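Side-chain contacts in prenylcyclase (Actinoplanes teichomyceticus, PDB 6IJ1), which probably catalyses the cyclisation of a prenyl chain, a reaction of the terpene cyclase kind: residues 13-16 against 17-21; 214-217 against 218-221; 328-331 against 332-336. All blocks are in the same frame, centred on the assembly; numbering follows the deposited sequence.

All three interactions are continuous runs of about two helical turns; interaction 2 includes the loop residues just before its helix. Interaction 1 (13-21) lies on helix 10-23 near the N-terminus, interaction 2 (214-221) opens helix 216-229, and interaction 3 (328-336) sits on the C-terminal helix 327-341. Interactions 1 and 3 are neighbours, with centres about 10 Å apart: L334 CD2 packs at 3.6 Å from V14 CA, and L334 CD1 at 3.7 Å from L21 CD1. The first and last helices of this mostly helical chain are thus packed together. Interaction 2 stands apart, its centre about 33 Å from that of interaction 1 and about 24 Å from that of interaction 3.

Interaction 1 of 3, residues 13-16 against 17-21; sequences AVRR and GVDFL
Four successive backbone hydrogen bonds tie A13, V14, R15 and R16 to G17, V18, D19 and F20. The shortest are G17 N to A13 O and V18 N to V14 O, both 2.9 Å; D19 N to R15 O and F20 N to R16 O are each 3.0 Å. N-H...O angles of 153° to 164° are those of a regular alpha helix, in keeping with the helical phi and psi of every residue here. A13 O has a second donor, Q279 NE2, which ties this turn to a neighbouring loop.

The next layer is charged but not bonded. D19 turns its carboxylate back along the R15 backbone, OD2 lying 3.6 Å from R15 O, because CG stands beside its own backbone N (chi1 -72°). R15 does not meet it: R15 NE is 6.3 Å from D19 OD2, too far for a salt bridge, so at most a weak electrostatic attraction would be expected between them.

Apolar contact runs along a different flank. V18 CG2 lies over the preceding turn, 3.3 Å from V14 O, and its contact with V14 CG1 is loose at 4.4 Å. V14 and V18 reach on to H57 and L55 respectively, while V14 also touches L337. F20 leads its ring away from 13-16 to meet L327, T330 and S284, close to a bound acetate. At G17 there is no side chain, and the L334 methyl CD1 comes within 3.7 Å of G17 C. This is the i to i+4 pattern of an amphipathic alpha helix, packed by V14, F20 and L21 against helix 327-341, with R15 and D19 on its exposed side.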
loop_
_atom_site.group_PDB
_atom_site.type_symbol
_atom_site.label_atom_id
_atom_site.label_comp_id
_atom_site.label_asym_id
_atom_site.label_seq_id
_atom_site.Cartn_x
_atom_site.Cartn_y
_atom_site.Cartn_z
ATOM N N ALA A 13 8.896 20.422 -2.972
ATOM C CA ALA A 13 7.933 19.627 -2.218
ATOM C C ALA A 13 8.523 18.304 -1.811
ATOM O O ALA A 13 8.334 17.853 -0.677
ATOM C CB ALA A 13 6.673 19.417 -3.043
ATOM N N VAL A 14 9.226 17.625 -2.730
ATOM C CA VAL A 14 9.812 16.329 -2.388
ATOM C C VAL A 14 10.833 16.486 -1.277
ATOM O O VAL A 14 10.872 15.696 -0.331
ATOM C CB VAL A 14 10.406 15.669 -3.649
ATOM C CG1 VAL A 14 11.257 14.455 -3.309
ATOM C CG2 VAL A 14 9.296 15.235 -4.566
ATOM N N ARG A 15 11.739 17.465 -1.418
ATOM C CA ARG A 15 12.716 17.706 -0.372
ATOM C C ARG A 15 12.067 17.941 0.993
ATOM O O ARG A 15 12.469 17.339 1.984
ATOM C CB ARG A 15 13.613 18.891 -0.751
ATOM C CG ARG A 15 14.740 19.120 0.270
ATOM C CD ARG A 15 15.510 20.432 -0.004
ATOM N NE ARG A 15 15.515 20.733 -1.439
ATOM C CZ ARG A 15 14.798 21.714 -1.996
ATOM N NH1 ARG A 15 14.019 22.480 -1.230
ATOM N NH2 ARG A 15 14.836 21.920 -3.313
ATOM N N ARG A 16 11.009 18.769 1.026
ATOM C CA ARG A 16 10.365 19.050 2.313
ATOM C C ARG A 16 9.634 17.818 2.881
ATOM O O ARG A 16 9.591 17.627 4.097
ATOM C CB ARG A 16 9.378 20.192 2.154
ATOM C CG ARG A 16 10.088 21.574 2.012
ATOM C CD ARG A 16 9.087 22.625 1.486
ATOM N NE ARG A 16 7.976 22.683 2.413
ATOM C CZ ARG A 16 6.757 23.095 2.096
ATOM N NH1 ARG A 16 6.462 23.553 0.882
ATOM N NH2 ARG A 16 5.805 23.065 3.014
ATOM N N GLY A 17 9.103 16.964 2.007
ATOM C CA GLY A 17 8.480 15.737 2.466
ATOM C C GLY A 17 9.497 14.746 2.997
ATOM O O GLY A 17 9.264 14.046 3.991
ATOM N N VAL A 18 10.679 14.701 2.348
ATOM C CA VAL A 18 11.769 13.886 2.875
ATOM C C VAL A 18 12.197 14.362 4.259
ATOM O O VAL A 18 12.344 13.558 5.182
ATOM C CB VAL A 18 12.964 13.873 1.893
ATOM C CG1 VAL A 18 14.160 13.194 2.566
ATOM C CG2 VAL A 18 12.580 13.093 0.665
ATOM N N ASP A 19 12.360 15.683 4.440
ATOM C CA ASP A 19 12.712 16.182 5.763
ATOM C C ASP A 19 11.644 15.824 6.788
ATOM O O ASP A 19 11.966 15.486 7.910
ATOM C CB ASP A 19 12.873 17.685 5.755
ATOM C CG ASP A 19 14.155 18.155 5.023
ATOM O OD1 ASP A 19 15.138 17.389 4.951
ATOM O OD2 ASP A 19 14.142 19.288 4.548
ATOM N N PHE A 20 10.351 15.929 6.431
ATOM C CA PHE A 20 9.307 15.502 7.373
ATOM C C PHE A 20 9.505 14.048 7.773
ATOM O O PHE A 20 9.488 13.708 8.947
ATOM C CB PHE A 20 7.918 15.713 6.740
ATOM C CG PHE A 20 6.792 15.108 7.547
ATOM C CD1 PHE A 20 6.192 15.830 8.559
ATOM C CD2 PHE A 20 6.329 13.808 7.280
ATOM C CE1 PHE A 20 5.137 15.245 9.328
ATOM C CE2 PHE A 20 5.276 13.253 8.027
ATOM C CZ PHE A 20 4.702 13.949 9.039
ATOM N N LEU A 21 9.723 13.156 6.793
ATOM C CA LEU A 21 9.800 11.741 7.141
ATOM C C LEU A 21 11.072 11.426 7.932
ATOM O O LEU A 21 11.037 10.668 8.886
ATOM C CB LEU A 21 9.755 10.878 5.876
ATOM C CG LEU A 21 8.397 10.841 5.140
ATOM C CD1 LEU A 21 8.538 10.110 3.822
ATOM C CD2 LEU A 21 7.367 10.181 6.067
#

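Interaction 2 of 3, residues 214-217 against 218-221; sequences GTEP and ARAA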
loop_
_atom_site.group_PDB
_atom_site.type_symbol
_atom_site.label_atom_id
_atom_site.label_comp_id
_atom_site.label_asym_id
_atom_site.label_seq_id
_atom_site.Cartn_x
_atom_site.Cartn_y
_atom_site.Cartn_z
ATOM N N GLY A 214 1.934 -8.710 -21.545
ATOM C CA GLY A 214 0.539 -9.071 -21.644
ATOM C C GLY A 214 -0.436 -8.248 -20.804
ATOM O O GLY A 214 -1.655 -8.511 -20.837
ATOM N N THR A 215 0.039 -7.232 -20.107
ATOM C CA THR A 215 -0.819 -6.470 -19.215
ATOM C C THR A 215 -1.068 -5.068 -19.718
ATOM O O THR A 215 -1.735 -4.268 -19.029
ATOM C CB THR A 215 -0.195 -6.406 -17.807
ATOM O OG1 THR A 215 0.966 -5.567 -17.872
ATOM C CG2 THR A 215 0.135 -7.781 -17.261
ATOM N N GLU A 216 -0.594 -4.723 -20.931
ATOM C CA GLU A 216 -0.811 -3.361 -21.408
ATOM C C GLU A 216 -2.298 -3.008 -21.572
ATOM O O GLU A 216 -2.675 -1.871 -21.222
ATOM C CB GLU A 216 -0.067 -3.103 -22.747
ATOM C CG GLU A 216 1.400 -3.436 -22.660
ATOM C CD GLU A 216 1.724 -4.922 -22.990
ATOM O OE1 GLU A 216 0.786 -5.778 -22.934
ATOM O OE2 GLU A 216 2.923 -5.221 -23.300
ATOM N N PRO A 217 -3.192 -3.874 -22.079
ATOM C CA PRO A 217 -4.600 -3.489 -22.162
ATOM C C PRO A 217 -5.170 -3.113 -20.784
ATOM O O PRO A 217 -5.837 -2.124 -20.679
ATOM C CB PRO A 217 -5.252 -4.744 -22.751
ATOM C CG PRO A 217 -4.126 -5.381 -23.536
ATOM C CD PRO A 217 -2.898 -5.166 -22.683
ATOM N N ALA A 218 -4.896 -3.931 -19.770
ATOM C CA ALA A 218 -5.402 -3.640 -18.410
ATOM C C ALA A 218 -4.860 -2.294 -17.925
ATOM O O ALA A 218 -5.630 -1.532 -17.349
ATOM C CB ALA A 218 -5.020 -4.754 -17.471
ATOM N N ARG A 219 -3.577 -2.032 -18.157
ATOM C CA ARG A 219 -2.965 -0.761 -17.694
ATOM C C ARG A 219 -3.560 0.432 -18.441
ATOM O O ARG A 219 -3.779 1.453 -17.810
ATOM C CB ARG A 219 -1.442 -0.830 -17.809
ATOM C CG ARG A 219 -0.819 -1.732 -16.758
ATOM C CD ARG A 219 0.682 -1.752 -16.853
ATOM N NE ARG A 219 1.127 -2.648 -17.897
ATOM C CZ ARG A 219 2.106 -2.365 -18.731
ATOM N NH1 ARG A 219 2.540 -1.124 -18.829
ATOM N NH2 ARG A 219 2.659 -3.325 -19.440
ATOM N N ALA A 220 -3.800 0.295 -19.741
ATOM C CA ALA A 220 -4.381 1.411 -20.519
ATOM C C ALA A 220 -5.800 1.713 -20.030
ATOM O O ALA A 220 -6.157 2.883 -19.983
ATOM C CB ALA A 220 -4.371 1.074 -21.988
ATOM N N ALA A 221 -6.578 0.677 -19.716
ATOM C CA ALA A 221 -7.965 0.866 -19.241
ATOM C C ALA A 221 -7.946 1.529 -17.861
ATOM O O ALA A 221 -8.750 2.425 -17.627
ATOM C CB ALA A 221 -8.685 -0.456 -19.202
HETATM O O HOH W 1 -4.160 -6.860 -20.082
#
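T215 and R219 span the first turn of helix 216-229, where R219 N bonds to T215 O at 3.0 Å. Just before it, G214 takes a positive phi of 86°, which suits a glycine, and helical angles begin at E216. A220 N to E216 O and A221 N to P217 O continue the ladder. P217, whose nitrogen has no hydrogen, falls in the opening turn, where none is needed. A water bridges the start, donating to G214 O and accepting from A218 N at 3.0 Å.

The R219 side chain, bent at chi3, folds back so that NE and NH2 both grip T215 OG1, at 2.9 and 3.2 Å. The hydroxyl oxygen sits within 8° of the guanidinium plane. E216 CA lies over one face of that group, 3.7 Å above it, and E216 CG rests 3.5 Å from R219 NH2. The carboxylate, its plane 30° from the guanidinium, remains beyond a salt bridge.

T215 OG1 also bonds to the carbonyls of L209 and V212, which must compete for or share its one hydrogen. This buried hydroxyl ties the start of helix 216-229 to helix 198-209 and the intervening loop, and the side-on grip would limit guanidinium rotation.

Interaction 3 of 3, residues 328-331 against 332-336; sequences HTTA and TVLQA
H328 and T332 form a threonine-to-carbonyl bond in a buried part of helix 327-341, a hydroxyl closing on the carbonyl four residues earlier in addition to the helical N-H. T332 N reaches H328 O at 3.0 Å and T332 OG1 donates to the same oxygen at 2.7 Å. The two donors arrive from opposite faces of the carbonyl plane, OG1 lying 39° out of it. The hydroxyl gets there by standing beside its own backbone N (chi1 -53°). The H328 ring crosses this side chain, with ND1 3.4 Å from T332 OG1. The H328 ring stacks on Y47 and meets W43 and W195, while Y47 OH bonds to T332 OG1.

Along the next flanks, T329 and V333 lie side by side with their CG2 methyls 4.2 Å apart, and V333 CG2 also rests 3.3 Å from T329 O. T330 CG2 is 4.2 Å from L334 CD1. The hydroxyls of T329 and T330 bond outside the two segments: T329 OG1 to D323 OD2 and S288 N, T330 OG1 to G326 O. The Q335 side chain leads away, and its NE2 hydrogen-bonds to Q54 OE1.

The hydroxyls of T329, T330 and T332 and the Q335 NE2 thus all have partners. H328 O, accepting twice, ties T332 to the backbone, while Y47, W43 and W195 would restrict the imidazole's orientation, consistent with an aromatic-lined interior.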
loop_
_atom_site.group_PDB
_atom_site.type_symbol
_atom_site.label_atom_id
_atom_site.label_comp_id
_atom_site.label_asym_id
_atom_site.label_seq_id
_atom_site.Cartn_x
_atom_site.Cartn_y
_atom_site.Cartn_z
ATOM N N HIS A 328 2.178 7.526 6.216
ATOM C CA HIS A 328 1.787 6.740 5.056
ATOM C C HIS A 328 1.335 7.640 3.930
ATOM O O HIS A 328 1.745 7.474 2.783
ATOM C CB HIS A 328 0.682 5.758 5.489
ATOM C CG HIS A 328 0.414 4.664 4.508
ATOM N ND1 HIS A 328 -0.096 4.907 3.259
ATOM C CD2 HIS A 328 0.617 3.328 4.590
ATOM C CE1 HIS A 328 -0.213 3.765 2.607
ATOM N NE2 HIS A 328 0.224 2.777 3.387
ATOM N N THR A 329 0.522 8.641 4.255
ATOM C CA THR A 329 0.064 9.578 3.209
ATOM C C THR A 329 1.236 10.293 2.581
ATOM O O THR A 329 1.332 10.401 1.362
ATOM C CB THR A 329 -0.907 10.628 3.805
ATOM O OG1 THR A 329 -2.074 10.001 4.333
ATOM C CG2 THR A 329 -1.348 11.665 2.730
ATOM N N THR A 330 2.153 10.802 3.394
ATOM C CA THR A 330 3.252 11.575 2.835
ATOM C C THR A 330 4.130 10.702 1.953
ATOM O O THR A 330 4.533 11.150 0.872
ATOM C CB THR A 330 4.043 12.186 4.000
ATOM O OG1 THR A 330 3.183 13.064 4.706
ATOM C CG2 THR A 330 5.258 12.974 3.459
ATOM N N ALA A 331 4.410 9.467 2.400
ATOM C CA ALA A 331 5.213 8.590 1.537
ATOM C C ALA A 331 4.510 8.339 0.217
ATOM O O ALA A 331 5.143 8.351 -0.869
ATOM C CB ALA A 331 5.523 7.267 2.248
ATOM N N THR A 332 3.200 8.056 0.270
ATOM C CA THR A 332 2.420 7.828 -0.945
ATOM C C THR A 332 2.489 9.016 -1.896
ATOM O O THR A 332 2.653 8.844 -3.129
ATOM C CB THR A 332 0.960 7.516 -0.561
ATOM O OG1 THR A 332 0.936 6.438 0.409
ATOM C CG2 THR A 332 0.138 7.121 -1.759
ATOM N N VAL A 333 2.354 10.234 -1.360
ATOM C CA VAL A 333 2.416 11.423 -2.172
ATOM C C VAL A 333 3.809 11.594 -2.768
ATOM O O VAL A 333 3.933 11.945 -3.944
ATOM C CB VAL A 333 2.015 12.659 -1.316
ATOM C CG1 VAL A 333 2.289 13.922 -2.162
ATOM C CG2 VAL A 333 0.494 12.569 -0.916
ATOM N N LEU A 334 4.867 11.395 -1.973
ATOM C CA LEU A 334 6.214 11.548 -2.548
ATOM C C LEU A 334 6.424 10.573 -3.697
ATOM O O LEU A 334 7.057 10.940 -4.704
ATOM C CB LEU A 334 7.284 11.337 -1.478
ATOM C CG LEU A 334 7.279 12.418 -0.398
ATOM C CD1 LEU A 334 8.301 12.078 0.695
ATOM C CD2 LEU A 334 7.635 13.814 -0.994
ATOM N N GLN A 335 5.913 9.341 -3.573
ATOM C CA GLN A 335 6.061 8.400 -4.699
ATOM C C GLN A 335 5.388 8.958 -5.945
ATOM O O GLN A 335 5.948 8.890 -7.066
ATOM C CB GLN A 335 5.486 7.035 -4.270
ATOM C CG GLN A 335 5.586 5.927 -5.361
ATOM C CD GLN A 335 6.949 5.355 -5.419
ATOM O OE1 GLN A 335 7.444 4.820 -4.431
ATOM N NE2 GLN A 335 7.599 5.478 -6.554
ATOM N N ALA A 336 4.212 9.563 -5.797
ATOM C CA ALA A 336 3.538 10.150 -6.953
ATOM C C ALA A 336 4.317 11.327 -7.510
ATOM O O ALA A 336 4.353 11.511 -8.730
ATOM C CB ALA A 336 2.130 10.602 -6.523
#